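Local coordinates for glucokinase (Thermus thermophilus, PDB 3VOV) that phosphorylates glucose and other hexoses at the expense of ATP, as a zinc-containing hexokinase of the ROK family, at the interface of chains A and B. Numbering follows the deposited sequence. Chains: chain A/B, Glucokinase.

The interface of chains A and B. Residues chain A 163, 166-167, 188-189; chain B 163, 166-167, 188-189.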
loop_
_atom_site.group_PDB
_atom_site.type_symbol
_atom_site.label_atom_id
_atom_site.label_comp_id
_atom_site.label_asym_id
_atom_site.label_seq_id
_atom_site.Cartn_x
_atom_site.Cartn_y
_atom_site.Cartn_z
ATOM N N LEU A 163 -6.669 -0.327 0.989
ATOM C CA LEU A 163 -5.417 -0.583 0.284
ATOM C C LEU A 163 -5.528 -0.003 -1.113
ATOM O O LEU A 163 -5.970 -0.661 -2.027
ATOM C CB LEU A 163 -5.108 -2.105 0.295
ATOM C CG LEU A 163 -3.789 -2.528 -0.408
ATOM C CD1 LEU A 163 -2.606 -1.969 0.399
ATOM C CD2 LEU A 163 -3.701 -4.013 -0.474
ATOM N N GLY A 166 -5.029 -2.022 -4.457
ATOM C CA GLY A 166 -5.349 -3.393 -3.978
ATOM C C GLY A 166 -6.261 -4.125 -4.948
ATOM O O GLY A 166 -6.440 -3.680 -6.079
ATOM N N PRO A 167 -6.824 -5.299 -4.542
ATOM C CA PRO A 167 -7.597 -6.077 -5.521
ATOM C C PRO A 167 -8.928 -5.479 -5.908
ATOM O O PRO A 167 -9.566 -4.830 -5.069
ATOM C CB PRO A 167 -7.812 -7.417 -4.837
ATOM C CG PRO A 167 -6.910 -7.449 -3.664
ATOM C CD PRO A 167 -6.694 -6.005 -3.257
ATOM N N ARG A 188 -11.242 -16.371 -3.444
ATOM C CA ARG A 188 -10.516 -15.801 -4.602
ATOM C C ARG A 188 -9.013 -16.026 -4.440
ATOM O O ARG A 188 -8.328 -16.600 -5.330
ATOM C CB ARG A 188 -10.785 -14.288 -4.728
ATOM C CG ARG A 188 -9.992 -13.611 -5.892
ATOM C CD ARG A 188 -9.907 -12.122 -5.702
ATOM N NE ARG A 188 -9.189 -11.745 -4.483
ATOM C CZ ARG A 188 -9.474 -10.688 -3.721
ATOM N NH1 ARG A 188 -10.463 -9.856 -4.044
ATOM N NH2 ARG A 188 -8.743 -10.458 -2.634
ATOM N N ASP A 189 -8.484 -15.546 -3.322
ATOM C CA ASP A 189 -7.029 -15.549 -3.115
ATOM C C ASP A 189 -6.496 -16.962 -2.846
ATOM O O ASP A 189 -5.425 -17.329 -3.322
ATOM C CB ASP A 189 -6.645 -14.633 -1.950
ATOM C CG ASP A 189 -6.720 -13.153 -2.315
ATOM O OD1 ASP A 189 -6.532 -12.826 -3.506
ATOM O OD2 ASP A 189 -7.002 -12.314 -1.396
ATOM N N LEU B 163 3.757 -4.841 -3.691
ATOM C CA LEU B 163 2.669 -4.395 -2.824
ATOM C C LEU B 163 2.586 -5.241 -1.549
ATOM O O LEU B 163 1.876 -6.247 -1.507
ATOM C CB LEU B 163 1.323 -4.425 -3.595
ATOM C CG LEU B 163 0.094 -3.835 -2.854
ATOM C CD1 LEU B 163 0.134 -2.329 -2.677
ATOM C CD2 LEU B 163 -1.185 -4.236 -3.578
ATOM N N GLY B 166 -0.572 -7.066 -0.375
ATOM C CA GLY B 166 -1.331 -7.326 -1.590
ATOM C C GLY B 166 -1.817 -8.766 -1.740
ATOM O O GLY B 166 -1.763 -9.549 -0.801
ATOM N N PRO B 167 -2.309 -9.124 -2.943
ATOM C CA PRO B 167 -2.864 -10.468 -3.080
ATOM C C PRO B 167 -1.846 -11.592 -2.947
ATOM O O PRO B 167 -0.713 -11.443 -3.363
ATOM C CB PRO B 167 -3.482 -10.472 -4.485
ATOM C CG PRO B 167 -3.549 -9.099 -4.918
ATOM C CD PRO B 167 -2.464 -8.341 -4.174
ATOM N N ARG B 188 -8.281 -13.845 -12.008
ATOM C CA ARG B 188 -8.678 -13.907 -10.604
ATOM C C ARG B 188 -9.506 -12.653 -10.264
ATOM O O ARG B 188 -10.597 -12.763 -9.718
ATOM C CB ARG B 188 -7.440 -13.960 -9.708
ATOM C CG ARG B 188 -7.744 -13.849 -8.186
ATOM C CD ARG B 188 -6.496 -13.451 -7.388
ATOM N NE ARG B 188 -6.089 -12.072 -7.725
ATOM C CZ ARG B 188 -4.833 -11.627 -7.804
ATOM N NH1 ARG B 188 -3.783 -12.424 -7.558
ATOM N NH2 ARG B 188 -4.625 -10.356 -8.128
ATOM N N ASP B 189 -8.979 -11.468 -10.557
ATOM C CA ASP B 189 -9.652 -10.233 -10.093
ATOM C C ASP B 189 -10.883 -9.960 -10.939
ATOM O O ASP B 189 -11.889 -9.426 -10.451
ATOM C CB ASP B 189 -8.698 -9.031 -10.135
ATOM C CG ASP B 189 -7.568 -9.166 -9.140
ATOM O OD1 ASP B 189 -7.804 -9.744 -8.063
ATOM O OD2 ASP B 189 -6.440 -8.718 -9.428
#
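A:Leu163 and B:Leu163 meet tip to tip, each methyl facing its symmetry mate, with CD2 of A:Leu163 4.0 Å from CD2 of B:Leu163. In both copies CG stands anti to the backbone N (chi1 -179° in chain A), which sends the isobutyl group out of its loop toward the partner. The CA atoms of A:Gly166 and B:Gly166 border this pair, where the lack of a side chain lets the opposite leucine methyl come close to the backbone. Next come the prolines, whose rings cross obliquely, CG of A:Pro167 lying 3.9 Å from CG of B:Pro167. Further out, the aliphatic stretches of A:Arg188 and B:Arg188, from the helices 183-194, pass over one another at CG and CD.

At the polar rim, a bend at chi3 (62° in chain A) turns the guanidinium of A:Arg188 toward the carboxylate of A:Asp189, with CB of A:Pro167 above one face, toward its rim. Side-on, NE of A:Arg188 bonds OD1 of A:Asp189 at 3.0 Å, and NH2 of A:Arg188 forms a salt bridge with OD2 of A:Asp189 at 2.8 Å. The carboxylate of A:Asp189 is approached from above its plane, while its oxygens lie near the guanidinium plane. Chain B repeats the pairing, with OD2 of B:Asp189 met on its syn side, and OD1 of B:Asp189 rests 4.0 Å from CB of A:Pro167. Although NE of A:Arg188 and NE of B:Arg188 are 4.5 Å apart, the paired aspartates probably temper the like charges.

The patch illustrates how a two-fold axis builds an interface from self-pairing residues: loop and helix pack two kinase subunits against each other and probably help to hold the tetramer of the deposited assembly.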